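Local coordinates for putative uncharacterized protein (Ustilago maydis, PDB 4GNX) that binds single-stranded DNA as what is probably the large, OB-fold-containing subunit of replication protein A, at a contact of chain A with DNA. Residues are numbered along the deposited sequence; one frame, centred on the assembly and turned at random.

A contact of chain A with DNA. Residues 209, 267-269, 291. With nucleotides of chain B.
Phe209 and Tyr291 approach two successive unpaired thymidines, DT8 and DT9, in quite different attitudes. Aromatic contacts to bases are typical of the OB-fold proteins of the replication protein A family, but here one ring packs on a sugar and a base O2 while the other meets its base edge-to-face. Phe209 lies in a loop following strand 204-207, and its ring turns one face to the sugar end of DT8: the deoxyribose C1' sits over the rim of that face, with Phe209 CZ 3.5 Å from it. CG of Phe209 is anti to the backbone N (chi1 -174°), which carries the ring out toward the glycosidic end of the nucleotide, where CD1 and CE1 also run beneath the base carbonyl O2. The phenyl group thus packs against sugar and base rim instead of stacking on the thymine.

Tyr291, in strand 290-301, is far from Phe209 in sequence, and the adjacent thymidines are contacted by both. Its ring is tilted 55° to the pyrimidine of DT9, with centroids 4.8 Å apart, and the CD1/CE1 edge of the tyrosine points down onto one face of the thymine. CD1 stands nearly over the middle of the base, 3.6 Å from C2, while CE1 passes on toward N1 and the deoxyribose C2'.

Met269 meets DT9 at its O2 rim, displaced toward the face opposite Tyr291. Its CB and CG lie alongside O2, CG being 3.4 Å from that carbonyl oxygen. CG thus sits at a corner, touching the edge of the phenyl ring of Phe209 on one flank and DT9 O2 on another, while the DT9 sugar oxygen O4' also lies at that ring edge.

Beside it, the backbone engages the Watson-Crick edge of DT8. Base N3 donates to the carbonyl O of Asn268 at 3.2 Å, nearly straight at the hydrogen, although N3 stands well above the carbonyl plane; this bond alone does not show a preference for thymine. Ala267 adds its methyl group, CB lying 3.8 Å from C2 of DT8.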
# COMPACT_ATOMS: atom_id res chain seq x y z
N PHE A 209 -14.14 -6.12 -9.89
CA PHE A 209 -14.48 -7.37 -10.59
C PHE A 209 -15.80 -7.19 -11.35
O PHE A 209 -16.87 -7.03 -10.75
CB PHE A 209 -14.55 -8.55 -9.59
CG PHE A 209 -14.74 -9.91 -10.23
CD1 PHE A 209 -13.79 -10.45 -11.07
CD2 PHE A 209 -15.88 -10.67 -9.95
CE1 PHE A 209 -13.96 -11.70 -11.65
CE2 PHE A 209 -16.06 -11.92 -10.52
CZ PHE A 209 -15.10 -12.44 -11.37
N ALA A 267 -14.62 -8.34 -5.22
CA ALA A 267 -13.18 -8.64 -5.33
C ALA A 267 -12.45 -7.75 -6.34
O ALA A 267 -13.07 -7.12 -7.19
CB ALA A 267 -12.95 -10.11 -5.67
N ASN A 268 -11.13 -7.71 -6.22
CA ASN A 268 -10.28 -7.06 -7.22
C ASN A 268 -9.58 -8.12 -8.05
O ASN A 268 -8.91 -9.00 -7.51
CB ASN A 268 -9.29 -6.09 -6.57
CG ASN A 268 -9.90 -4.72 -6.31
OD1 ASN A 268 -11.07 -4.48 -6.59
ND2 ASN A 268 -9.10 -3.82 -5.77
N MET A 269 -9.82 -8.05 -9.35
CA MET A 269 -9.21 -8.89 -10.39
C MET A 269 -7.70 -8.72 -10.43
O MET A 269 -7.17 -8.12 -11.36
CB MET A 269 -9.76 -8.49 -11.77
CG MET A 269 -11.23 -8.76 -12.00
SD MET A 269 -11.78 -8.02 -13.55
CE MET A 269 -13.08 -9.16 -14.06
N TYR A 291 -4.25 -14.01 -10.81
CA TYR A 291 -3.81 -12.68 -11.19
C TYR A 291 -3.51 -11.90 -9.93
O TYR A 291 -4.17 -12.07 -8.92
CB TYR A 291 -4.87 -11.98 -12.03
CG TYR A 291 -5.17 -12.69 -13.33
CD1 TYR A 291 -6.17 -13.69 -13.40
CD2 TYR A 291 -4.46 -12.39 -14.51
CE1 TYR A 291 -6.44 -14.35 -14.59
CE2 TYR A 291 -4.74 -13.04 -15.71
CZ TYR A 291 -5.72 -14.02 -15.74
OH TYR A 291 -6.00 -14.67 -16.92
P DT B 8 -12.78 -17.96 -5.63
OP1 DT B 8 -13.70 -19.11 -5.79
OP2 DT B 8 -11.33 -18.21 -5.36
O5' DT B 8 -12.91 -17.01 -6.90
C5' DT B 8 -14.13 -16.97 -7.66
C4' DT B 8 -13.98 -16.00 -8.81
O4' DT B 8 -13.78 -14.66 -8.29
C3' DT B 8 -12.75 -16.24 -9.69
O3' DT B 8 -12.92 -17.34 -10.60
C2' DT B 8 -12.51 -14.87 -10.28
C1' DT B 8 -12.84 -13.96 -9.11
N1 DT B 8 -11.68 -13.57 -8.26
C2 DT B 8 -11.26 -12.26 -8.28
O2 DT B 8 -11.80 -11.40 -8.95
N3 DT B 8 -10.19 -11.99 -7.47
C4 DT B 8 -9.50 -12.88 -6.67
O4 DT B 8 -8.55 -12.49 -6.00
C5 DT B 8 -9.99 -14.24 -6.70
C7 DT B 8 -9.30 -15.28 -5.87
C6 DT B 8 -11.04 -14.52 -7.48
P DT B 9 -13.71 -17.29 -12.00
OP1 DT B 9 -14.99 -16.57 -11.78
OP2 DT B 9 -13.73 -18.70 -12.48
O5' DT B 9 -12.80 -16.45 -13.00
C5' DT B 9 -13.26 -16.09 -14.32
C4' DT B 9 -12.65 -14.78 -14.74
O4' DT B 9 -12.04 -14.14 -13.59
C3' DT B 9 -11.55 -14.88 -15.81
O3' DT B 9 -11.64 -13.79 -16.74
C2' DT B 9 -10.27 -14.75 -14.99
C1' DT B 9 -10.71 -13.76 -13.93
N1 DT B 9 -9.91 -13.73 -12.69
C2 DT B 9 -9.38 -12.52 -12.31
O2 DT B 9 -9.55 -11.49 -12.96
N3 DT B 9 -8.65 -12.54 -11.15
C4 DT B 9 -8.40 -13.64 -10.35
O4 DT B 9 -7.72 -13.51 -9.33
C5 DT B 9 -8.98 -14.88 -10.80
C7 DT B 9 -8.76 -16.12 -9.99
C6 DT B 9 -9.70 -14.87 -11.93